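Local coordinates for protein tropomodulin (Caenorhabditis elegans, PDB 1PGV) that probably caps the pointed ends of actin filaments, blocking their growth and shortening, with its C-terminal domain represented here, at residues R35-D40 against K56-S61; S61-A66 against F75-T80; M147-A152 against I164-M169. All blocks are in the same frame, centred on the assembly; numbering follows the deposited sequence.

Contact 1: R35-D40 against K56-S61; sequences RLREDD and KERIRS
Two arginines approach each other here instead of an arginine and an acid: Arg37 NH2 lies 4.3 Å from Arg58 NH2. The like charges are probably tolerated because Arg58 turns its other terminal nitrogen, NH1, to a salt bridge with Glu30, while Arg37 reaches for water. Water 1, at the edge of the Arg37 guanidinium and in its plane, accepts a hydrogen bond from Arg37 NH2 (2.8 Å) and donates one to Ser61 O (3.0 Å), so a single solvent molecule joins the two segments where no direct hydrogen bond does. The remaining touch is slight, Arg37 NH2 passing Ser61 CB at 4.1 Å. Arg37 gets that far because its CG lies anti to the carbonyl carbon (chi1 -73°) and the chain then runs fully extended to NE, its aliphatic part lying against Ala65 of helix 56-66.

The segment that carries Arg37 is fixed from within. Its helix closes with a Schellman motif in which Asp39, with positive phi, is the C-prime residue: Asp40 N bonds to Arg35 O at 3.0 Å and Asp39 N to Leu36 O at 2.9 Å. Across the same turn, Arg35 grips Asp40 side-on, NE to OD2 (3.1 Å) and NH2 to OD1, both nitrogens meeting the carboxylate from above its plane. Nearby, Leu36 packs on Leu62, Ala65 and Ala66, supplying much of the apolar contact. The whole is a polar, water-bridged margin beside the packed helices, where a Schellman motif ends helix 29-37, at the N-terminal edge of a leucine-rich-repeat-like α/β domain.

Contact 2: S61-A66 against F75-T80; sequences SLIEAA and FSLANT
The beta-alpha-beta unit of strand 45-47, helix 56-66 and strand 74-76 is closed where Phe75 meets Leu62 and Ile63, the ring of the strand residue entering between the side chains of the helix. Phe75 presents its far edge rather than a face. Leu62 CD2 comes to 3.9 Å from Phe75 CE1, near the ring plane, and Leu62 CG lies 4.0 Å from Phe75 CZ, the leucine and the phenylalanine running antiparallel alongside one another. On the next position the Ile63 side chain crosses that of Phe75 at about a right angle and sets CG1 4.0 Å from Phe75 CE2, again at the edge. Ala66 CB stands farther back, 4.5 Å from Phe75 CE2. The ring reaches this far because its CG is anti to the backbone N (chi1 -171°).

One face of the ring is covered from within its own segment: Leu77 CD1 sits 3.7 Å above the plane of the Phe75 ring, over its centre. The other methyl of that leucine, CD2, looks to the helix and meets Ile63 CD1 at 4.2 Å. Leu90 and Leu93 of helix 90-96 also touch Phe75, so helix 90-96 shares the core. Replacing Phe75 with an alanine would probably open a gap between helix and strand and leave Leu62, Ile63 and Leu77 CD1 without the surface they pack on.

Beyond the strand, Thr80 OG1 donates to Leu77 O at 2.9 Å, and that carbonyl also receives Asn108 ND2. Phe75, Leu77 and Thr80 follow the spacing of the LxLxxN/T signature, consistent with the buried hydrophobic core of a leucine-rich repeat.

Contact 3: M147-A152 against I164-M169; sequences MDMMMA and ISFASM
Met149 projects from the middle of helix 143-155 towards an irregular backbone, extended at Ile164 and Phe166, that runs from strand 161-163 to helix 169-190. Within residues 147-152, Met149 alone makes the close contacts, and it meets two side chains at once. Its end runs tip to tip into Ile164: Met149 CE and SD each lie 3.6 Å from Ile164 CD1. Nearer the helix, Met149 CB approaches Phe166 CE1 at 3.8 Å, coming at the edge of the ring and in its plane. The sulfur makes a Met-aromatic contact from an oblique direction, with Met149 SD 5.0 Å from the centroid of the Phe166 ring and 59° off its normal. Ile164 completes the group, placing CG2 3.7 Å above the plane of the Phe166 ring, offset toward the rim. The extended chain beyond CG (chi2 -175°) carries Met149 SD and CE on to Ile164, while CB is already beside Phe166.

Leu115 and Leu119 of helix 112-121 pack on the methionine from the preceding helix. Farther along, the carboxylate of Glu146 accepts hydrogen bonds from Ala167 N and Ser168 N, tying the loop to the same helix, and Ser168 OG bonds to Ala171 N. That last bond is a serine N-cap of helix 169-190, following a Met-aromatic contact in the loop that leaves the last strand.

From the N terminus, helix 29-37 ends within contact 1, which closes a loop of fifteen residues, strand 45-47 included, onto the start of helix 56-66. Contact 2 opens on the same helix, at the shared Ser61, and closes only eight residues, bringing strand 74-76 against the helix that precedes it. The centres of these two are about 8 Å apart. Contact 3 comes much later, returning the exit of strand 161-163 to helix 143-155 across eleven residues; its centre is about 32 Å from that of contact 1. All three are in series, none nesting or crossing, as expected where a parallel sheet grows strand by strand and local closures follow one another towards the C-terminal helix.

Contact 1: R35-D40 against K56-S61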
loop_
_atom_site.group_PDB
_atom_site.type_symbol
_atom_site.label_atom_id
_atom_site.label_comp_id
_atom_site.label_asym_id
_atom_site.label_seq_id
_atom_site.Cartn_x
_atom_site.Cartn_y
_atom_site.Cartn_z
ATOM N N ARG A 35 4.949 -12.328 15.928
ATOM C CA ARG A 35 5.365 -11.031 16.452
ATOM C C ARG A 35 4.360 -9.916 16.172
ATOM O O ARG A 35 4.067 -9.108 17.049
ATOM C CB ARG A 35 6.742 -10.656 15.896
ATOM C CG ARG A 35 7.859 -11.572 16.388
ATOM C CD ARG A 35 9.202 -11.165 15.815
ATOM N NE ARG A 35 9.624 -9.847 16.289
ATOM C CZ ARG A 35 10.642 -9.166 15.776
ATOM N NH1 ARG A 35 11.342 -9.676 14.771
ATOM N NH2 ARG A 35 10.961 -7.973 16.265
ATOM N N LEU A 36 3.831 -9.871 14.953
ATOM C CA LEU A 36 2.855 -8.841 14.602
ATOM C C LEU A 36 1.590 -8.979 15.449
ATOM O O LEU A 36 1.027 -7.983 15.905
ATOM C CB LEU A 36 2.511 -8.923 13.111
ATOM C CG LEU A 36 3.609 -8.439 12.159
ATOM C CD1 LEU A 36 3.260 -8.796 10.728
ATOM C CD2 LEU A 36 3.787 -6.933 12.313
ATOM N N ARG A 37 1.152 -10.215 15.663
ATOM C CA ARG A 37 -0.042 -10.468 16.465
ATOM C C ARG A 37 0.122 -9.944 17.887
ATOM O O ARG A 37 -0.830 -9.450 18.490
ATOM C CB ARG A 37 -0.347 -11.967 16.520
ATOM C CG ARG A 37 -0.893 -12.547 15.232
ATOM C CD ARG A 37 -1.158 -14.035 15.382
ATOM N NE ARG A 37 -1.755 -14.611 14.181
ATOM C CZ ARG A 37 -1.836 -15.917 13.944
ATOM N NH1 ARG A 37 -1.356 -16.782 14.829
ATOM N NH2 ARG A 37 -2.394 -16.358 12.825
ATOM N N GLU A 38 1.336 -10.056 18.416
ATOM C CA GLU A 38 1.623 -9.602 19.770
ATOM C C GLU A 38 2.004 -8.126 19.783
ATOM O O GLU A 38 2.432 -7.594 20.807
ATOM C CB GLU A 38 2.752 -10.443 20.375
ATOM C CG GLU A 38 2.456 -11.935 20.386
ATOM C CD GLU A 38 3.576 -12.754 21.000
ATOM O OE1 GLU A 38 4.728 -12.641 20.530
ATOM O OE2 GLU A 38 3.302 -13.519 21.950
ATOM N N ASP A 39 1.846 -7.473 18.635
ATOM C CA ASP A 39 2.152 -6.053 18.503
ATOM C C ASP A 39 3.586 -5.729 18.933
ATOM O O ASP A 39 3.829 -4.797 19.704
ATOM C CB ASP A 39 1.141 -5.237 19.317
ATOM C CG ASP A 39 1.265 -3.749 19.079
ATOM O OD1 ASP A 39 1.643 -3.353 17.958
ATOM O OD2 ASP A 39 0.969 -2.973 20.010
ATOM N N ASP A 40 4.527 -6.510 18.413
ATOM C CA ASP A 40 5.949 -6.340 18.706
ATOM C C ASP A 40 6.378 -4.904 18.421
ATOM O O ASP A 40 6.223 -4.410 17.304
ATOM C CB ASP A 40 6.759 -7.313 17.851
ATOM C CG ASP A 40 8.225 -7.327 18.213
ATOM O OD1 ASP A 40 8.919 -6.327 17.943
ATOM O OD2 ASP A 40 8.678 -8.346 18.772
ATOM N N LYS A 56 -0.797 -19.501 0.497
ATOM C CA LYS A 56 -1.648 -18.323 0.511
ATOM C C LYS A 56 -2.383 -18.132 1.829
ATOM O O LYS A 56 -2.779 -17.015 2.167
ATOM C CB LYS A 56 -2.638 -18.389 -0.655
ATOM C CG LYS A 56 -1.957 -18.652 -1.994
ATOM C CD LYS A 56 -0.760 -17.723 -2.209
ATOM C CE LYS A 56 0.092 -18.178 -3.388
ATOM N NZ LYS A 56 1.269 -17.291 -3.625
ATOM N N GLU A 57 -2.568 -19.213 2.581
ATOM C CA GLU A 57 -3.248 -19.103 3.863
ATOM C C GLU A 57 -2.310 -18.407 4.842
ATOM O O GLU A 57 -2.750 -17.675 5.728
ATOM C CB GLU A 57 -3.631 -20.485 4.394
ATOM C CG GLU A 57 -4.573 -20.437 5.587
ATOM C CD GLU A 57 -5.007 -21.817 6.042
ATOM O OE1 GLU A 57 -5.449 -22.615 5.183
ATOM O OE2 GLU A 57 -4.914 -22.105 7.256
ATOM N N ARG A 58 -1.012 -18.641 4.672
ATOM C CA ARG A 58 -0.003 -18.022 5.528
ATOM C C ARG A 58 0.108 -16.534 5.199
ATOM O O ARG A 58 0.246 -15.694 6.092
ATOM C CB ARG A 58 1.356 -18.699 5.329
ATOM C CG ARG A 58 1.468 -20.094 5.931
ATOM C CD ARG A 58 1.477 -20.056 7.455
ATOM N NE ARG A 58 0.189 -19.661 8.014
ATOM C CZ ARG A 58 -0.051 -19.523 9.315
ATOM N NH1 ARG A 58 0.916 -19.747 10.195
ATOM N NH2 ARG A 58 -1.258 -19.169 9.736
ATOM N N ILE A 59 0.054 -16.209 3.912
ATOM C CA ILE A 59 0.127 -14.819 3.492
ATOM C C ILE A 59 -1.103 -14.103 4.039
ATOM O O ILE A 59 -1.013 -12.971 4.516
ATOM C CB ILE A 59 0.177 -14.697 1.955
ATOM C CG1 ILE A 59 1.520 -15.231 1.448
ATOM C CG2 ILE A 59 -0.026 -13.245 1.532
ATOM C CD1 ILE A 59 1.696 -15.166 -0.049
ATOM N N ARG A 60 -2.253 -14.769 3.980
ATOM C CA ARG A 60 -3.480 -14.181 4.500
ATOM C C ARG A 60 -3.360 -13.973 6.006
ATOM O O ARG A 60 -3.801 -12.955 6.533
ATOM C CB ARG A 60 -4.684 -15.083 4.216
ATOM C CG ARG A 60 -5.207 -15.040 2.790
ATOM C CD ARG A 60 -6.431 -15.945 2.659
ATOM N NE ARG A 60 -7.124 -15.785 1.382
ATOM C CZ ARG A 60 -8.223 -16.456 1.043
ATOM N NH1 ARG A 60 -8.754 -17.333 1.885
ATOM N NH2 ARG A 60 -8.799 -16.246 -0.135
ATOM N N SER A 61 -2.764 -14.940 6.699
ATOM C CA SER A 61 -2.601 -14.834 8.146
ATOM C C SER A 61 -1.594 -13.741 8.507
ATOM O O SER A 61 -1.727 -13.079 9.537
ATOM C CB SER A 61 -2.164 -16.180 8.734
ATOM O OG SER A 61 -0.988 -16.658 8.106
HETATM O O HOH W 1 -3.493 -13.997 11.831
#

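Contact 2: S61-A66 against F75-T80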
loop_
_atom_site.group_PDB
_atom_site.type_symbol
_atom_site.label_atom_id
_atom_site.label_comp_id
_atom_site.label_asym_id
_atom_site.label_seq_id
_atom_site.Cartn_x
_atom_site.Cartn_y
_atom_site.Cartn_z
ATOM N N SER A 61 -2.764 -14.940 6.699
ATOM C CA SER A 61 -2.601 -14.834 8.146
ATOM C C SER A 61 -1.594 -13.741 8.507
ATOM O O SER A 61 -1.727 -13.079 9.537
ATOM C CB SER A 61 -2.164 -16.180 8.734
ATOM O OG SER A 61 -0.988 -16.658 8.106
ATOM N N LEU A 62 -0.595 -13.554 7.651
ATOM C CA LEU A 62 0.424 -12.529 7.869
ATOM C C LEU A 62 -0.225 -11.148 7.781
ATOM O O LEU A 62 -0.033 -10.300 8.653
ATOM C CB LEU A 62 1.526 -12.647 6.816
ATOM C CG LEU A 62 2.631 -11.585 6.865
ATOM C CD1 LEU A 62 3.410 -11.702 8.178
ATOM C CD2 LEU A 62 3.558 -11.762 5.675
ATOM N N ILE A 63 -0.994 -10.930 6.716
ATOM C CA ILE A 63 -1.685 -9.660 6.520
ATOM C C ILE A 63 -2.602 -9.381 7.701
ATOM O O ILE A 63 -2.629 -8.275 8.234
ATOM C CB ILE A 63 -2.529 -9.678 5.222
ATOM C CG1 ILE A 63 -1.600 -9.707 4.007
ATOM C CG2 ILE A 63 -3.449 -8.467 5.180
ATOM C CD1 ILE A 63 -2.297 -9.982 2.687
ATOM N N GLU A 64 -3.354 -10.395 8.113
ATOM C CA GLU A 64 -4.273 -10.254 9.234
ATOM C C GLU A 64 -3.501 -9.926 10.511
ATOM O O GLU A 64 -3.947 -9.126 11.333
ATOM C CB GLU A 64 -5.071 -11.550 9.413
ATOM C CG GLU A 64 -6.114 -11.505 10.517
ATOM C CD GLU A 64 -6.897 -12.806 10.630
ATOM O OE1 GLU A 64 -7.797 -12.889 11.491
ATOM O OE2 GLU A 64 -6.613 -13.747 9.857
ATOM N N ALA A 65 -2.338 -10.546 10.669
ATOM C CA ALA A 65 -1.511 -10.312 11.850
ATOM C C ALA A 65 -1.038 -8.859 11.885
ATOM O O ALA A 65 -1.059 -8.211 12.933
ATOM C CB ALA A 65 -0.316 -11.250 11.835
ATOM N N ALA A 66 -0.618 -8.354 10.729
ATOM C CA ALA A 66 -0.131 -6.982 10.616
ATOM C C ALA A 66 -1.138 -5.955 11.132
ATOM O O ALA A 66 -0.753 -4.865 11.566
ATOM C CB ALA A 66 0.233 -6.679 9.167
ATOM N N PHE A 75 5.729 -2.726 4.754
ATOM C CA PHE A 75 5.210 -4.053 4.462
ATOM C C PHE A 75 5.323 -4.248 2.959
ATOM O O PHE A 75 4.675 -3.549 2.181
ATOM C CB PHE A 75 3.755 -4.154 4.931
ATOM C CG PHE A 75 3.188 -5.549 4.880
ATOM C CD1 PHE A 75 4.025 -6.661 4.897
ATOM C CD2 PHE A 75 1.810 -5.750 4.852
ATOM C CE1 PHE A 75 3.498 -7.954 4.890
ATOM C CE2 PHE A 75 1.273 -7.040 4.845
ATOM C CZ PHE A 75 2.121 -8.141 4.865
ATOM N N SER A 76 6.176 -5.182 2.545
ATOM C CA SER A 76 6.386 -5.423 1.125
ATOM C C SER A 76 6.093 -6.870 0.745
ATOM O O SER A 76 6.612 -7.804 1.361
ATOM C CB SER A 76 7.825 -5.069 0.744
ATOM O OG SER A 76 7.987 -5.030 -0.663
ATOM N N LEU A 77 5.251 -7.037 -0.271
ATOM C CA LEU A 77 4.868 -8.357 -0.763
ATOM C C LEU A 77 4.988 -8.367 -2.279
ATOM O O LEU A 77 4.154 -8.954 -2.973
ATOM C CB LEU A 77 3.418 -8.682 -0.394
ATOM C CG LEU A 77 2.881 -8.381 1.002
ATOM C CD1 LEU A 77 2.638 -6.883 1.145
ATOM C CD2 LEU A 77 1.574 -9.144 1.211
ATOM N N ALA A 78 6.017 -7.706 -2.794
ATOM C CA ALA A 78 6.230 -7.641 -4.231
ATOM C C ALA A 78 6.592 -9.008 -4.793
ATOM O O ALA A 78 7.308 -9.784 -4.163
ATOM C CB ALA A 78 7.336 -6.642 -4.557
ATOM N N ASN A 79 6.082 -9.297 -5.983
ATOM C CA ASN A 79 6.368 -10.556 -6.650
ATOM C C ASN A 79 6.201 -11.780 -5.750
ATOM O O ASN A 79 7.135 -12.563 -5.569
ATOM C CB ASN A 79 7.786 -10.512 -7.220
ATOM C CG ASN A 79 8.081 -11.671 -8.145
ATOM O OD1 ASN A 79 7.288 -11.985 -9.037
ATOM N ND2 ASN A 79 9.234 -12.304 -7.951
ATOM N N THR A 80 5.010 -11.933 -5.177
ATOM C CA THR A 80 4.707 -13.075 -4.322
ATOM C C THR A 80 3.560 -13.863 -4.952
ATOM O O THR A 80 2.978 -14.742 -4.321
ATOM C CB THR A 80 4.280 -12.640 -2.909
ATOM O OG1 THR A 80 3.232 -11.669 -3.003
ATOM C CG2 THR A 80 5.464 -12.040 -2.155
#

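Contact 3: M147-A152 against I164-M169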
loop_
_atom_site.group_PDB
_atom_site.type_symbol
_atom_site.label_atom_id
_atom_site.label_comp_id
_atom_site.label_asym_id
_atom_site.label_seq_id
_atom_site.Cartn_x
_atom_site.Cartn_y
_atom_site.Cartn_z
ATOM N N MET A 147 -9.998 7.352 -12.676
ATOM C CA MET A 147 -10.719 8.501 -12.138
ATOM C C MET A 147 -10.890 8.362 -10.626
ATOM O O MET A 147 -10.835 9.349 -9.889
ATOM C CB MET A 147 -12.082 8.628 -12.822
ATOM C CG MET A 147 -11.961 8.707 -14.331
ATOM S SD MET A 147 -11.078 10.172 -14.899
ATOM C CE MET A 147 -11.713 10.330 -16.572
ATOM N N ASP A 148 -11.087 7.129 -10.174
ATOM C CA ASP A 148 -11.249 6.829 -8.755
ATOM C C ASP A 148 -9.931 7.185 -8.056
ATOM O O ASP A 148 -9.894 7.979 -7.108
ATOM C CB ASP A 148 -11.520 5.332 -8.585
ATOM C CG ASP A 148 -11.750 4.923 -7.141
ATOM O OD1 ASP A 148 -11.158 5.540 -6.220
ATOM O OD2 ASP A 148 -12.513 3.956 -6.920
ATOM N N MET A 149 -8.855 6.587 -8.552
ATOM C CA MET A 149 -7.514 6.786 -7.994
ATOM C C MET A 149 -7.044 8.232 -7.960
ATOM O O MET A 149 -6.471 8.687 -6.955
ATOM C CB MET A 149 -6.498 5.965 -8.780
ATOM C CG MET A 149 -6.661 4.467 -8.646
ATOM S SD MET A 149 -5.330 3.614 -9.481
ATOM C CE MET A 149 -5.427 2.014 -8.676
ATOM N N MET A 150 -7.256 8.963 -9.051
ATOM C CA MET A 150 -6.806 10.347 -9.081
ATOM C C MET A 150 -7.517 11.201 -8.047
ATOM O O MET A 150 -6.909 12.093 -7.456
ATOM C CB MET A 150 -6.967 10.953 -10.479
ATOM C CG MET A 150 -8.391 11.132 -10.957
ATOM S SD MET A 150 -8.395 12.037 -12.529
ATOM C CE MET A 150 -9.983 12.889 -12.407
ATOM N N MET A 151 -8.798 10.932 -7.807
ATOM C CA MET A 151 -9.526 11.710 -6.815
ATOM C C MET A 151 -9.134 11.314 -5.395
ATOM O O MET A 151 -9.053 12.167 -4.504
ATOM C CB MET A 151 -11.036 11.547 -7.002
ATOM C CG MET A 151 -11.533 12.089 -8.340
ATOM S SD MET A 151 -10.911 13.756 -8.693
ATOM C CE MET A 151 -11.932 14.723 -7.626
ATOM N N ALA A 152 -8.894 10.023 -5.184
ATOM C CA ALA A 152 -8.502 9.519 -3.870
ATOM C C ALA A 152 -7.145 10.095 -3.488
ATOM O O ALA A 152 -6.940 10.539 -2.356
ATOM C CB ALA A 152 -8.417 8.004 -3.889
ATOM N N ILE A 164 2.009 3.669 -9.759
ATOM C CA ILE A 164 0.900 3.281 -10.629
ATOM C C ILE A 164 1.065 4.033 -11.938
ATOM O O ILE A 164 1.401 5.219 -11.938
ATOM C CB ILE A 164 -0.452 3.668 -10.013
ATOM C CG1 ILE A 164 -0.707 2.814 -8.774
ATOM C CG2 ILE A 164 -1.567 3.525 -11.058
ATOM C CD1 ILE A 164 -2.032 3.074 -8.102
ATOM N N SER A 165 0.838 3.346 -13.052
ATOM C CA SER A 165 0.968 3.972 -14.355
ATOM C C SER A 165 -0.414 4.349 -14.876
ATOM O O SER A 165 -1.262 3.482 -15.071
ATOM C CB SER A 165 1.659 3.015 -15.325
ATOM O OG SER A 165 1.841 3.608 -16.601
ATOM N N PHE A 166 -0.632 5.647 -15.074
ATOM C CA PHE A 166 -1.906 6.167 -15.567
ATOM C C PHE A 166 -1.822 6.469 -17.057
ATOM O O PHE A 166 -0.800 6.947 -17.548
ATOM C CB PHE A 166 -2.278 7.454 -14.826
ATOM C CG PHE A 166 -2.549 7.263 -13.363
ATOM C CD1 PHE A 166 -3.819 6.906 -12.916
ATOM C CD2 PHE A 166 -1.532 7.435 -12.424
ATOM C CE1 PHE A 166 -4.075 6.724 -11.558
ATOM C CE2 PHE A 166 -1.779 7.255 -11.064
ATOM C CZ PHE A 166 -3.049 6.901 -10.628
ATOM N N ALA A 167 -2.904 6.186 -17.779
ATOM C CA ALA A 167 -2.946 6.460 -19.209
ATOM C C ALA A 167 -3.627 7.813 -19.409
ATOM O O ALA A 167 -3.382 8.511 -20.391
ATOM C CB ALA A 167 -3.728 5.352 -19.940
ATOM N N SER A 168 -4.478 8.177 -18.456
ATOM C CA SER A 168 -5.206 9.435 -18.505
ATOM C C SER A 168 -4.321 10.645 -18.219
ATOM O O SER A 168 -3.659 10.693 -17.183
ATOM C CB SER A 168 -6.350 9.415 -17.489
ATOM O OG SER A 168 -6.910 10.708 -17.332
ATOM N N MET A 169 -4.330 11.613 -19.136
ATOM C CA MET A 169 -3.564 12.855 -18.982
ATOM C C MET A 169 -3.982 13.582 -17.711
ATOM O O MET A 169 -3.138 14.040 -16.924
ATOM C CB MET A 169 -3.823 13.787 -20.167
ATOM C CG MET A 169 -3.194 13.342 -21.452
ATOM S SD MET A 169 -1.429 13.240 -21.228
ATOM C CE MET A 169 -1.010 14.995 -21.162
#